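Local coordinates for myroilysin (Myroides profundi, PDB 5CZW), which probably cleaves proteins as a zinc-dependent metalloendopeptidase of the astacin (M12A) family and is captured here in a propeptide-inhibited form, at residues Glu4-Pro9 / Ala168-Tyr173; Pro58-Lys63 / Thr129-Thr134; Asn155-Lys160 / Asn214-Gly219; Asn161-Tyr166 / Asn182-Tyr187. The protein carries 1 engineered substitution. All coordinates share one frame; numbering follows the deposited sequence.

Contact 1 of 4, residues Glu4-Pro9 / Ala168-Tyr173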
loop_
_atom_site.group_PDB
_atom_site.type_symbol
_atom_site.label_atom_id
_atom_site.label_comp_id
_atom_site.label_asym_id
_atom_site.label_seq_id
_atom_site.Cartn_x
_atom_site.Cartn_y
_atom_site.Cartn_z
ATOM N N GLU A 4 -10.420 -10.187 -16.969
ATOM C CA GLU A 4 -10.820 -10.011 -15.562
ATOM C C GLU A 4 -9.993 -10.939 -14.641
ATOM O O GLU A 4 -9.549 -12.025 -15.064
ATOM C CB GLU A 4 -12.319 -10.330 -15.387
ATOM C CG GLU A 4 -13.198 -9.624 -16.426
ATOM C CD GLU A 4 -14.494 -9.016 -15.922
ATOM O OE1 GLU A 4 -15.104 -9.475 -14.934
ATOM O OE2 GLU A 4 -14.937 -8.056 -16.586
ATOM N N LEU A 5 -9.785 -10.484 -13.402
ATOM C CA LEU A 5 -9.065 -11.193 -12.382
ATOM C C LEU A 5 -10.065 -12.112 -11.677
ATOM O O LEU A 5 -11.277 -11.912 -11.775
ATOM C CB LEU A 5 -8.420 -10.232 -11.357
ATOM C CG LEU A 5 -7.462 -9.204 -11.985
ATOM C CD1 LEU A 5 -6.884 -8.325 -10.874
ATOM C CD2 LEU A 5 -6.300 -9.811 -12.753
ATOM N N ARG A 6 -9.561 -13.098 -10.965
ATOM C CA ARG A 6 -10.499 -13.941 -10.225
ATOM C C ARG A 6 -11.221 -13.101 -9.190
ATOM O O ARG A 6 -10.661 -12.163 -8.575
ATOM C CB ARG A 6 -9.783 -15.100 -9.536
ATOM C CG ARG A 6 -8.658 -14.635 -8.635
ATOM C CD ARG A 6 -8.642 -15.278 -7.274
ATOM N NE ARG A 6 -9.467 -14.636 -6.251
ATOM C CZ ARG A 6 -9.182 -13.520 -5.562
ATOM N NH1 ARG A 6 -8.096 -12.746 -5.786
ATOM N NH2 ARG A 6 -10.041 -13.171 -4.623
ATOM N N ALA A 7 -12.481 -13.463 -8.942
ATOM C CA ALA A 7 -13.314 -12.658 -8.069
ATOM C C ALA A 7 -12.904 -12.649 -6.579
ATOM O O ALA A 7 -12.478 -13.655 -6.027
ATOM C CB ALA A 7 -14.801 -13.088 -8.230
ATOM N N VAL A 8 -13.000 -11.507 -5.929
ATOM C CA VAL A 8 -12.827 -11.441 -4.481
ATOM C C VAL A 8 -14.140 -11.902 -3.843
ATOM O O VAL A 8 -15.205 -11.455 -4.266
ATOM C CB VAL A 8 -12.421 -10.037 -3.993
ATOM C CG1 VAL A 8 -12.521 -9.879 -2.484
ATOM C CG2 VAL A 8 -10.984 -9.767 -4.402
ATOM N N PRO A 9 -14.060 -12.825 -2.867
ATOM C CA PRO A 9 -15.251 -13.154 -2.103
ATOM C C PRO A 9 -15.598 -12.007 -1.158
ATOM O O PRO A 9 -14.952 -11.819 -0.121
ATOM C CB PRO A 9 -14.873 -14.458 -1.361
ATOM C CG PRO A 9 -13.397 -14.596 -1.459
ATOM C CD PRO A 9 -12.883 -13.641 -2.492
ATOM N N ALA A 168 -8.098 -10.867 9.911
ATOM C CA ALA A 168 -8.553 -12.234 9.711
ATOM C C ALA A 168 -9.060 -12.520 8.304
ATOM O O ALA A 168 -9.069 -13.687 7.909
ATOM C CB ALA A 168 -9.640 -12.585 10.733
ATOM N N GLY A 169 -9.534 -11.503 7.594
ATOM C CA GLY A 169 -10.146 -11.715 6.284
ATOM C C GLY A 169 -9.258 -11.337 5.089
ATOM O O GLY A 169 -8.041 -11.430 5.156
ATOM N N TYR A 170 -9.920 -10.993 3.984
ATOM C CA TYR A 170 -9.269 -10.813 2.714
ATOM C C TYR A 170 -8.381 -9.556 2.833
ATOM O O TYR A 170 -8.839 -8.588 3.372
ATOM C CB TYR A 170 -10.279 -10.650 1.582
ATOM C CG TYR A 170 -9.622 -10.554 0.220
ATOM C CD1 TYR A 170 -9.276 -11.713 -0.465
ATOM C CD2 TYR A 170 -9.393 -9.343 -0.380
ATOM C CE1 TYR A 170 -8.655 -11.672 -1.707
ATOM C CE2 TYR A 170 -8.736 -9.290 -1.644
ATOM C CZ TYR A 170 -8.357 -10.476 -2.267
ATOM O OH TYR A 170 -7.753 -10.509 -3.505
ATOM N N PRO A 171 -7.161 -9.552 2.308
ATOM C CA PRO A 171 -6.425 -10.653 1.628
ATOM C C PRO A 171 -5.534 -11.522 2.502
ATOM O O PRO A 171 -5.030 -12.534 2.033
ATOM C CB PRO A 171 -5.463 -9.875 0.716
ATOM C CG PRO A 171 -5.209 -8.626 1.533
ATOM C CD PRO A 171 -6.516 -8.231 2.100
ATOM N N ASN A 172 -5.243 -11.082 3.738
ATOM C CA ASN A 172 -4.290 -11.761 4.593
ATOM C C ASN A 172 -4.774 -13.127 5.111
ATOM O O ASN A 172 -3.986 -14.046 5.104
ATOM C CB ASN A 172 -3.920 -10.917 5.830
ATOM C CG ASN A 172 -3.180 -9.593 5.497
ATOM O OD1 ASN A 172 -3.556 -8.590 5.997
ATOM N ND2 ASN A 172 -2.088 -9.638 4.752
ATOM N N TYR A 173 -6.016 -13.222 5.559
ATOM C CA TYR A 173 -6.486 -14.425 6.241
ATOM C C TYR A 173 -5.521 -14.816 7.428
ATOM O O TYR A 173 -5.012 -15.964 7.565
ATOM C CB TYR A 173 -6.646 -15.521 5.187
ATOM C CG TYR A 173 -7.682 -15.249 4.126
ATOM C CD1 TYR A 173 -9.033 -15.290 4.425
ATOM C CD2 TYR A 173 -7.328 -14.928 2.820
ATOM C CE1 TYR A 173 -10.001 -15.038 3.462
ATOM C CE2 TYR A 173 -8.274 -14.702 1.855
ATOM C CZ TYR A 173 -9.614 -14.744 2.168
ATOM O OH TYR A 173 -10.563 -14.509 1.183
#
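Tyr170 holds its CG opposite the backbone N (chi1 -176°), which sends the ring out to Val8, and Val8 turns CG1 the same way (chi1 168°) to rest on that ring. Val8 CG1 makes a CH-pi contact 3.9 Å from the centroid of the Tyr170 ring and close to the ring normal. Its sister methyl sits nearer the phenol end, with Val8 CG2 3.5 Å from Tyr170 CZ. Pro171 CB lies over the opposite face, after a cis peptide bond, and the ring is sandwiched between the two.

The 4-9 segment belongs to the chain ahead of Cys23, the zinc ligand of the cysteine switch. The 168-173 segment is a loop between helices 160-167 and 178-184 of the astacin-type metzincin fold. The contact is consistent with an early part of the propeptide lying on the catalytic domain, away from the zinc.

The bent Arg6 side chain brings its guanidinium to the end of Tyr170. Arg6 NH1 donates to Tyr170 OH at 3.2 Å, nearly straight at 163° and close to the guanidinium plane. Tyr170 OH also bonds to Glu115, which forms a weak, long ion pair with Arg6. At the outer margin Pro9 CG lies 3.9 Å from Tyr173 OH, a hydroxyl that is hydrogen-bonded to Asp12.

Contact 2 of 4, residues Pro58-Lys63 / Thr129-Thr134. Engineered in segment 129-134: Thr129 (natural residue Ala).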
loop_
_atom_site.group_PDB
_atom_site.type_symbol
_atom_site.label_atom_id
_atom_site.label_comp_id
_atom_site.label_asym_id
_atom_site.label_seq_id
_atom_site.Cartn_x
_atom_site.Cartn_y
_atom_site.Cartn_z
ATOM N N PRO A 58 -13.822 6.073 -13.989
ATOM C CA PRO A 58 -12.772 6.790 -14.756
ATOM C C PRO A 58 -12.050 7.839 -13.925
ATOM O O PRO A 58 -10.844 8.083 -14.129
ATOM C CB PRO A 58 -13.522 7.379 -15.985
ATOM C CG PRO A 58 -14.702 6.486 -16.106
ATOM C CD PRO A 58 -15.024 5.895 -14.796
ATOM N N TYR A 59 -12.771 8.526 -13.061
ATOM C CA TYR A 59 -12.171 9.545 -12.228
ATOM C C TYR A 59 -11.126 8.991 -11.309
ATOM O O TYR A 59 -9.919 9.488 -11.307
ATOM C CB TYR A 59 -13.222 10.273 -11.417
ATOM C CG TYR A 59 -12.768 11.404 -10.553
ATOM C CD1 TYR A 59 -12.375 12.585 -11.117
ATOM C CD2 TYR A 59 -12.604 11.227 -9.204
ATOM C CE1 TYR A 59 -11.893 13.631 -10.340
ATOM C CE2 TYR A 59 -12.140 12.265 -8.407
ATOM C CZ TYR A 59 -11.822 13.456 -9.009
ATOM O OH TYR A 59 -11.379 14.482 -8.210
ATOM N N VAL A 60 -11.526 7.958 -10.572
ATOM C CA VAL A 60 -10.582 7.292 -9.678
ATOM C C VAL A 60 -9.368 6.791 -10.450
ATOM O O VAL A 60 -8.252 6.929 -10.004
ATOM C CB VAL A 60 -11.281 6.187 -8.828
ATOM C CG1 VAL A 60 -10.271 5.200 -8.172
ATOM C CG2 VAL A 60 -12.033 6.833 -7.717
ATOM N N ARG A 61 -9.557 6.129 -11.610
ATOM C CA ARG A 61 -8.455 5.566 -12.350
ATOM C C ARG A 61 -7.535 6.683 -12.806
ATOM O O ARG A 61 -6.352 6.524 -12.861
ATOM C CB ARG A 61 -8.983 4.791 -13.584
ATOM C CG ARG A 61 -9.743 3.489 -13.218
ATOM C CD ARG A 61 -10.839 3.087 -14.256
ATOM N NE ARG A 61 -10.238 2.658 -15.471
ATOM C CZ ARG A 61 -9.859 1.398 -15.778
ATOM N NH1 ARG A 61 -10.113 0.404 -14.977
ATOM N NH2 ARG A 61 -9.222 1.165 -16.925
ATOM N N SER A 62 -8.108 7.846 -13.175
ATOM C CA SER A 62 -7.271 8.981 -13.650
ATOM C C SER A 62 -6.415 9.533 -12.521
ATOM O O SER A 62 -5.217 9.820 -12.725
ATOM C CB SER A 62 -8.169 10.084 -14.155
ATOM O OG SER A 62 -7.430 11.208 -14.649
ATOM N N LYS A 63 -6.960 9.600 -11.315
ATOM C CA LYS A 63 -6.182 10.044 -10.126
ATOM C C LYS A 63 -4.984 9.088 -9.798
ATOM O O LYS A 63 -3.907 9.480 -9.368
ATOM C CB LYS A 63 -7.154 10.189 -8.933
ATOM C CG LYS A 63 -8.115 11.375 -9.118
ATOM C CD LYS A 63 -7.343 12.726 -9.061
ATOM C CE LYS A 63 -8.127 13.986 -9.376
ATOM N NZ LYS A 63 -7.228 15.141 -9.280
ATOM N N THR A 129 -5.693 15.360 -1.586
ATOM C CA THR A 129 -4.671 14.985 -0.655
ATOM C C THR A 129 -4.727 13.507 -0.336
ATOM O O THR A 129 -3.691 12.840 -0.218
ATOM C CB THR A 129 -4.825 15.751 0.648
ATOM O OG1 THR A 129 -4.583 17.106 0.363
ATOM C CG2 THR A 129 -3.742 15.302 1.596
ATOM N N GLU A 130 -5.917 12.974 -0.239
ATOM C CA GLU A 130 -6.055 11.544 0.083
ATOM C C GLU A 130 -5.624 10.698 -1.088
ATOM O O GLU A 130 -4.947 9.682 -0.881
ATOM C CB GLU A 130 -7.455 11.205 0.472
ATOM C CG GLU A 130 -7.666 9.737 0.795
ATOM C CD GLU A 130 -6.723 9.173 1.826
ATOM O OE1 GLU A 130 -6.237 9.933 2.729
ATOM O OE2 GLU A 130 -6.376 7.946 1.744
ATOM N N PHE A 131 -5.932 11.124 -2.324
ATOM C CA PHE A 131 -5.418 10.372 -3.468
ATOM C C PHE A 131 -3.895 10.416 -3.465
ATOM O O PHE A 131 -3.206 9.384 -3.645
ATOM C CB PHE A 131 -5.897 10.848 -4.830
ATOM C CG PHE A 131 -7.306 10.476 -5.209
ATOM C CD1 PHE A 131 -7.650 9.154 -5.549
ATOM C CD2 PHE A 131 -8.270 11.462 -5.368
ATOM C CE1 PHE A 131 -8.958 8.822 -5.941
ATOM C CE2 PHE A 131 -9.545 11.123 -5.769
ATOM C CZ PHE A 131 -9.897 9.810 -6.073
ATOM N N SER A 132 -3.345 11.600 -3.286
ATOM C CA SER A 132 -1.918 11.787 -3.329
ATOM C C SER A 132 -1.235 10.935 -2.245
ATOM O O SER A 132 -0.259 10.169 -2.510
ATOM C CB SER A 132 -1.539 13.289 -3.113
ATOM O OG SER A 132 -0.100 13.442 -3.173
ATOM N N ARG A 133 -1.711 11.030 -1.056
ATOM C CA ARG A 133 -1.127 10.256 0.015
ATOM C C ARG A 133 -1.126 8.748 -0.249
ATOM O O ARG A 133 -0.111 8.073 -0.133
ATOM C CB ARG A 133 -1.882 10.542 1.336
ATOM C CG ARG A 133 -1.357 9.801 2.576
ATOM C CD ARG A 133 -2.204 10.080 3.812
ATOM N NE ARG A 133 -3.453 9.378 3.801
ATOM C CZ ARG A 133 -3.713 8.231 4.431
ATOM N NH1 ARG A 133 -2.819 7.630 5.150
ATOM N NH2 ARG A 133 -4.889 7.708 4.317
ATOM N N THR A 134 -2.286 8.257 -0.572
ATOM C CA THR A 134 -2.446 6.773 -0.594
ATOM C C THR A 134 -1.860 6.190 -1.937
ATOM O O THR A 134 -1.183 5.121 -1.925
ATOM C CB THR A 134 -3.880 6.399 -0.342
ATOM O OG1 THR A 134 -4.174 6.695 1.040
ATOM C CG2 THR A 134 -4.158 4.892 -0.630
#
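Lys63 lays the start of its side chain over one face of the Phe131 ring. Lys63 CB stands 3.6 Å from the centroid of the Phe131 ring, nearly on its normal, in a CH-pi contact. This is helix-on-helix packing: segments 58-63 and 129-134 of the two helices cross at -51°, their local axes 11.2 Å apart. Helix 128-143 carries the HExxH zinc ligands His137 and His141 of the metzincin fold, further along the chain.

Two other side chains meet Phe131. Val60 CG2 comes in at the ring edge, 4.0 Å from Phe131 CZ. Tyr59 approaches obliquely, with Tyr59 CE2 3.9 Å from Phe131 CE2. The lysine chain bends at chi2, and its ammonium runs on to a salt bridge with Asp128. An alanine in place of Phe131 is likely to open a gap between the helices and to deprive Lys63, Val60 and Tyr59 of their shared partner.

On another side of helix 128-143, Arg133 holds the Glu130 carboxylate with two nitrogens. Arg133 NE donates to Glu130 OE1 at 3.0 Å, as part of a salt bridge, and Thr134 OG1 donates to Glu130 OE2 at 2.6 Å.

Contact 3 of 4, residues Asn155-Lys160 / Asn214-Gly219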
loop_
_atom_site.group_PDB
_atom_site.type_symbol
_atom_site.label_atom_id
_atom_site.label_comp_id
_atom_site.label_asym_id
_atom_site.label_seq_id
_atom_site.Cartn_x
_atom_site.Cartn_y
_atom_site.Cartn_z
ATOM N N ASN A 155 4.442 2.843 23.542
ATOM C CA ASN A 155 3.843 1.690 22.875
ATOM C C ASN A 155 2.497 2.001 22.300
ATOM O O ASN A 155 1.844 2.977 22.675
ATOM C CB ASN A 155 3.625 0.489 23.810
ATOM C CG ASN A 155 4.939 -0.178 24.209
ATOM O OD1 ASN A 155 5.024 -0.824 25.249
ATOM N ND2 ASN A 155 5.937 -0.062 23.386
ATOM N N ILE A 156 2.080 1.140 21.387
ATOM C CA ILE A 156 0.849 1.386 20.677
ATOM C C ILE A 156 -0.341 0.775 21.387
ATOM O O ILE A 156 -0.353 -0.417 21.634
ATOM C CB ILE A 156 0.937 0.838 19.236
ATOM C CG1 ILE A 156 2.147 1.465 18.501
ATOM C CG2 ILE A 156 -0.389 1.102 18.507
ATOM C CD1 ILE A 156 2.638 0.714 17.278
ATOM N N PRO A 157 -1.350 1.653 21.632
ATOM C CA PRO A 157 -2.503 1.078 22.304
ATOM C C PRO A 157 -3.503 0.326 21.422
ATOM O O PRO A 157 -4.577 0.745 21.259
ATOM C CB PRO A 157 -3.161 2.293 22.967
ATOM C CG PRO A 157 -2.998 3.320 21.983
ATOM C CD PRO A 157 -1.591 3.159 21.498
ATOM N N TRP A 158 -3.105 -0.801 20.903
ATOM C CA TRP A 158 -3.970 -1.616 20.095
ATOM C C TRP A 158 -5.180 -2.124 20.822
ATOM O O TRP A 158 -5.106 -2.580 22.015
ATOM C CB TRP A 158 -3.237 -2.850 19.564
ATOM C CG TRP A 158 -2.003 -2.645 18.750
ATOM C CD1 TRP A 158 -0.746 -2.846 19.165
ATOM C CD2 TRP A 158 -1.904 -2.183 17.387
ATOM N NE1 TRP A 158 0.133 -2.572 18.155
ATOM C CE2 TRP A 158 -0.545 -2.138 17.061
ATOM C CE3 TRP A 158 -2.832 -1.831 16.403
ATOM C CZ2 TRP A 158 -0.087 -1.774 15.792
ATOM C CZ3 TRP A 158 -2.365 -1.460 15.128
ATOM C CH2 TRP A 158 -1.003 -1.436 14.858
ATOM N N ASP A 159 -6.298 -2.138 20.108
ATOM C CA ASP A 159 -7.475 -2.856 20.604
ATOM C C ASP A 159 -7.343 -4.214 19.994
ATOM O O ASP A 159 -7.676 -4.411 18.826
ATOM C CB ASP A 159 -8.726 -2.150 20.173
ATOM C CG ASP A 159 -9.994 -2.888 20.595
ATOM O OD1 ASP A 159 -9.960 -4.141 20.703
ATOM O OD2 ASP A 159 -11.033 -2.196 20.748
ATOM N N LYS A 160 -6.788 -5.156 20.744
ATOM C CA LYS A 160 -6.297 -6.393 20.103
ATOM C C LYS A 160 -7.446 -7.208 19.449
ATOM O O LYS A 160 -7.322 -7.708 18.318
ATOM C CB LYS A 160 -5.449 -7.220 21.086
ATOM C CG LYS A 160 -4.304 -6.417 21.703
ATOM C CD LYS A 160 -3.224 -7.276 22.361
ATOM C CE LYS A 160 -2.054 -7.533 21.429
ATOM N NZ LYS A 160 -0.772 -7.737 22.168
ATOM N N ASN A 214 -7.472 4.306 22.588
ATOM C CA ASN A 214 -7.561 5.651 23.161
ATOM C C ASN A 214 -8.151 6.730 22.246
ATOM O O ASN A 214 -8.421 7.782 22.646
ATOM C CB ASN A 214 -6.148 6.015 23.522
ATOM C CG ASN A 214 -5.740 5.409 24.846
ATOM O OD1 ASN A 214 -6.548 5.376 25.796
ATOM N ND2 ASN A 214 -4.500 4.960 24.942
ATOM N N GLY A 215 -8.343 6.364 21.004
ATOM C CA GLY A 215 -8.590 7.266 19.925
ATOM C C GLY A 215 -7.168 7.555 19.321
ATOM O O GLY A 215 -7.008 8.365 18.425
ATOM N N PHE A 216 -6.148 6.865 19.817
ATOM C CA PHE A 216 -4.814 7.041 19.375
ATOM C C PHE A 216 -4.780 6.783 17.891
ATOM O O PHE A 216 -5.361 5.900 17.445
ATOM C CB PHE A 216 -3.932 6.008 20.076
ATOM C CG PHE A 216 -2.521 6.052 19.657
ATOM C CD1 PHE A 216 -2.086 5.316 18.603
ATOM C CD2 PHE A 216 -1.626 6.862 20.289
ATOM C CE1 PHE A 216 -0.799 5.356 18.183
ATOM C CE2 PHE A 216 -0.337 6.922 19.859
ATOM C CZ PHE A 216 0.082 6.153 18.820
ATOM N N SER A 217 -4.060 7.605 17.155
ATOM C CA SER A 217 -3.864 7.405 15.706
ATOM C C SER A 217 -2.512 7.956 15.329
ATOM O O SER A 217 -1.934 8.750 16.066
ATOM C CB SER A 217 -4.977 8.084 14.890
ATOM O OG SER A 217 -4.891 9.510 14.919
ATOM N N VAL A 218 -1.978 7.488 14.210
ATOM C CA VAL A 218 -0.834 8.152 13.603
ATOM C C VAL A 218 -1.059 8.241 12.103
ATOM O O VAL A 218 -1.555 7.313 11.475
ATOM C CB VAL A 218 0.543 7.482 13.891
ATOM C CG1 VAL A 218 0.709 7.191 15.369
ATOM C CG2 VAL A 218 0.783 6.227 13.088
ATOM N N GLY A 219 -0.687 9.377 11.556
ATOM C CA GLY A 219 -0.856 9.669 10.167
ATOM C C GLY A 219 0.388 9.845 9.344
ATOM O O GLY A 219 1.521 9.963 9.801
#
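Pro157 sits at the centre of an inverse gamma turn and presses its ring onto Phe216. The turn is closed by the backbone bond from Trp158 N to Ile156 O, 2.9 Å. It puts the proline ring on the side of the 214-219 segment.

Pro157 CD lies over one face of Phe216, 3.7 Å from the centroid of the Phe216 ring, in a CH-pi contact. It is set off the ring centre, toward the rim. The next carbon reaches the base of the same side chain, with Pro157 CG 3.4 Å from Phe216 CB. The two side chains meet at about a right angle. Phe216 is extended, CG opposite its backbone N (chi1 178°), and this carries the ring across to the proline.

Asn214 adds its amide beside the proline ring, where Asn214 ND2 is 3.6 Å from Pro157 CB. Gly215 has a positive phi at which a CB would run into the carbonyl O of Asn214, and the chain can turn there between Asn214 and Phe216. Ile156 makes a looser contact, with Ile156 CG2 4.3 Å from Phe216 CE1. That same methyl lies over the centre of the Trp158 ring.

Backbone bonds from Pro157 to Thr213 and from Asp159 to Leu211 tie the two loops further. Asp159 is the N-cap of helix 160-167, its OD1 accepting from Lys162 N. The pairing thus joins two surface loops that follow the active-site helix of the astacin-type metzincin fold, with the Ile156 side chain about 11 Å from that of the zinc ligand His147.

Contact 4 of 4, residues Asn161-Tyr166 / Asn182-Tyr187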
loop_
_atom_site.group_PDB
_atom_site.type_symbol
_atom_site.label_atom_id
_atom_site.label_comp_id
_atom_site.label_asym_id
_atom_site.label_seq_id
_atom_site.Cartn_x
_atom_site.Cartn_y
_atom_site.Cartn_z
ATOM N N ASN A 161 -8.562 -7.281 20.151
ATOM C CA ASN A 161 -9.814 -7.832 19.627
ATOM C C ASN A 161 -10.133 -7.279 18.237
ATOM O O ASN A 161 -10.490 -8.039 17.311
ATOM C CB ASN A 161 -10.979 -7.513 20.598
ATOM C CG ASN A 161 -12.350 -7.644 19.949
ATOM O OD1 ASN A 161 -12.902 -8.740 19.876
ATOM N ND2 ASN A 161 -12.917 -6.520 19.494
ATOM N N LYS A 162 -10.044 -5.968 18.095
ATOM C CA LYS A 162 -10.373 -5.383 16.822
ATOM C C LYS A 162 -9.326 -5.698 15.781
ATOM O O LYS A 162 -9.629 -5.868 14.648
ATOM C CB LYS A 162 -10.591 -3.887 16.895
ATOM C CG LYS A 162 -11.917 -3.449 17.461
ATOM C CD LYS A 162 -12.869 -2.775 16.457
ATOM C CE LYS A 162 -12.789 -1.259 16.502
ATOM N NZ LYS A 162 -13.320 -0.343 15.438
ATOM N N VAL A 163 -8.090 -5.758 16.206
ATOM C CA VAL A 163 -7.022 -5.981 15.267
ATOM C C VAL A 163 -7.187 -7.404 14.746
ATOM O O VAL A 163 -7.119 -7.681 13.534
ATOM C CB VAL A 163 -5.656 -5.715 15.903
ATOM C CG1 VAL A 163 -4.555 -6.233 15.021
ATOM C CG2 VAL A 163 -5.517 -4.223 16.210
ATOM N N TYR A 164 -7.487 -8.329 15.658
ATOM C CA TYR A 164 -7.625 -9.716 15.199
ATOM C C TYR A 164 -8.701 -9.864 14.145
ATOM O O TYR A 164 -8.523 -10.576 13.138
ATOM C CB TYR A 164 -7.892 -10.622 16.386
ATOM C CG TYR A 164 -6.698 -10.783 17.304
ATOM C CD1 TYR A 164 -5.438 -11.051 16.793
ATOM C CD2 TYR A 164 -6.845 -10.716 18.688
ATOM C CE1 TYR A 164 -4.344 -11.198 17.620
ATOM C CE2 TYR A 164 -5.771 -10.825 19.526
ATOM C CZ TYR A 164 -4.511 -11.071 19.008
ATOM O OH TYR A 164 -3.418 -11.256 19.853
ATOM N N ALA A 165 -9.812 -9.157 14.366
ATOM C CA ALA A 165 -10.993 -9.208 13.502
ATOM C C ALA A 165 -10.741 -8.619 12.104
ATOM O O ALA A 165 -11.173 -9.140 11.110
ATOM C CB ALA A 165 -12.127 -8.426 14.127
ATOM N N TYR A 166 -10.033 -7.511 12.085
ATOM C CA TYR A 166 -9.689 -6.838 10.822
ATOM C C TYR A 166 -8.782 -7.622 9.890
ATOM O O TYR A 166 -8.983 -7.562 8.658
ATOM C CB TYR A 166 -8.942 -5.514 11.140
ATOM C CG TYR A 166 -8.817 -4.629 9.923
ATOM C CD1 TYR A 166 -9.943 -4.043 9.310
ATOM C CD2 TYR A 166 -7.566 -4.417 9.341
ATOM C CE1 TYR A 166 -9.789 -3.211 8.166
ATOM C CE2 TYR A 166 -7.443 -3.631 8.218
ATOM C CZ TYR A 166 -8.542 -3.020 7.646
ATOM O OH TYR A 166 -8.328 -2.267 6.498
ATOM N N ASN A 182 3.147 -11.150 12.629
ATOM C CA ASN A 182 3.339 -10.312 11.423
ATOM C C ASN A 182 3.030 -8.823 11.640
ATOM O O ASN A 182 3.595 -7.921 10.922
ATOM C CB ASN A 182 2.506 -10.875 10.241
ATOM C CG ASN A 182 2.891 -12.312 9.860
ATOM O OD1 ASN A 182 3.995 -12.771 10.085
ATOM N ND2 ASN A 182 1.934 -13.032 9.323
ATOM N N LEU A 183 2.213 -8.525 12.636
ATOM C CA LEU A 183 1.787 -7.159 12.902
ATOM C C LEU A 183 2.367 -6.590 14.214
ATOM O O LEU A 183 3.201 -5.657 14.181
ATOM C CB LEU A 183 0.289 -7.033 12.799
ATOM C CG LEU A 183 -0.203 -5.608 12.937
ATOM C CD1 LEU A 183 -0.024 -4.881 11.598
ATOM C CD2 LEU A 183 -1.604 -5.514 13.361
ATOM N N PHE A 184 1.947 -7.145 15.361
ATOM C CA PHE A 184 2.394 -6.621 16.648
ATOM C C PHE A 184 3.917 -6.692 16.785
ATOM O O PHE A 184 4.548 -5.690 17.143
ATOM C CB PHE A 184 1.671 -7.296 17.824
ATOM C CG PHE A 184 0.164 -7.133 17.829
ATOM C CD1 PHE A 184 -0.471 -5.944 17.474
ATOM C CD2 PHE A 184 -0.657 -8.229 18.179
ATOM C CE1 PHE A 184 -1.885 -5.866 17.525
ATOM C CE2 PHE A 184 -2.051 -8.131 18.191
ATOM C CZ PHE A 184 -2.657 -6.959 17.873
ATOM N N ALA A 185 4.500 -7.812 16.390
ATOM C CA ALA A 185 5.954 -8.000 16.509
ATOM C C ALA A 185 6.659 -6.984 15.616
ATOM O O ALA A 185 7.547 -6.250 16.071
ATOM C CB ALA A 185 6.297 -9.396 16.071
ATOM N N THR A 186 6.296 -6.986 14.314
ATOM C CA THR A 186 6.905 -6.062 13.360
ATOM C C THR A 186 6.835 -4.578 13.808
ATOM O O THR A 186 7.843 -3.836 13.745
ATOM C CB THR A 186 6.170 -6.212 12.003
ATOM O OG1 THR A 186 6.306 -7.566 11.560
ATOM C CG2 THR A 186 6.681 -5.223 10.982
ATOM N N TYR A 187 5.651 -4.166 14.269
ATOM C CA TYR A 187 5.432 -2.739 14.638
ATOM C C TYR A 187 5.571 -2.460 16.164
ATOM O O TYR A 187 4.931 -1.546 16.682
ATOM C CB TYR A 187 4.119 -2.230 14.079
ATOM C CG TYR A 187 4.180 -2.340 12.590
ATOM C CD1 TYR A 187 5.003 -1.521 11.874
ATOM C CD2 TYR A 187 3.432 -3.258 11.917
ATOM C CE1 TYR A 187 5.153 -1.620 10.483
ATOM C CE2 TYR A 187 3.541 -3.347 10.520
ATOM C CZ TYR A 187 4.333 -2.493 9.826
ATOM O OH TYR A 187 4.509 -2.695 8.448
#
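Apolar contacts gather round Val163. Its CG1, set opposite the backbone N (chi1 168°), meets two residues of the other segment. Val163 CG1 is 3.5 Å from Leu183 CD2, tighter than usual for two carbons. The same methyl is 3.5 Å from Phe184 CZ, at the end of a side chain that comes from the opposite direction.

The aromatic contact is an offset edge-to-face pair. Phe184 turns its edge toward the face of Tyr164, with the planes at 77° and the centroids 5.8 Å apart. Phe184 CE2 does the touching, 3.9 Å from Tyr164 CE1. Lys160 makes a cation-pi contact with Phe184, and the Trp158 ring also meets it. A serine in place of Phe184 would probably leave Tyr164 without its edge-on partner and take away part of the apolar cover of Val163.

The polar bonds join none of these residues across the contact. Tyr164 OH is hydrogen-bonded to Asp180, one turn before Phe184. Thr186 OG1 donates to Asn182 O at 2.8 Å from above the carbonyl plane, beside the wider pi-type turn at 182-184. Tyr187 N bonds to Leu183 O at 2.9 Å.

Tyr187 OH is hydrogen-bonded to Asp25 and to ND1 of the zinc ligand His147, which makes Tyr187, a few residues after Leu183, a second-shell partner of the zinc ligand in this metzincin site.

Near the N terminus the 4-9 segment opens contact 1, which closes a long loop when residues 168-173 return to it. Contact 2 is nested inside that loop and joins helices 58-63 and 128-143. After the zinc-binding helix, residues 155-160 open contact 3, which residues 214-219 close. Contact 4, between helices 160-167 and 178-184, is nested within contact 3. Both cross contact 1 along the chain. Contacts 3 and 4 touch, through Ile156 against Tyr187 and Trp158 against Val163. Contact 2 lies across the centre of the chain from contact 4, and contact 1 joins the N-terminal segment to the loop that follows helix 160-167.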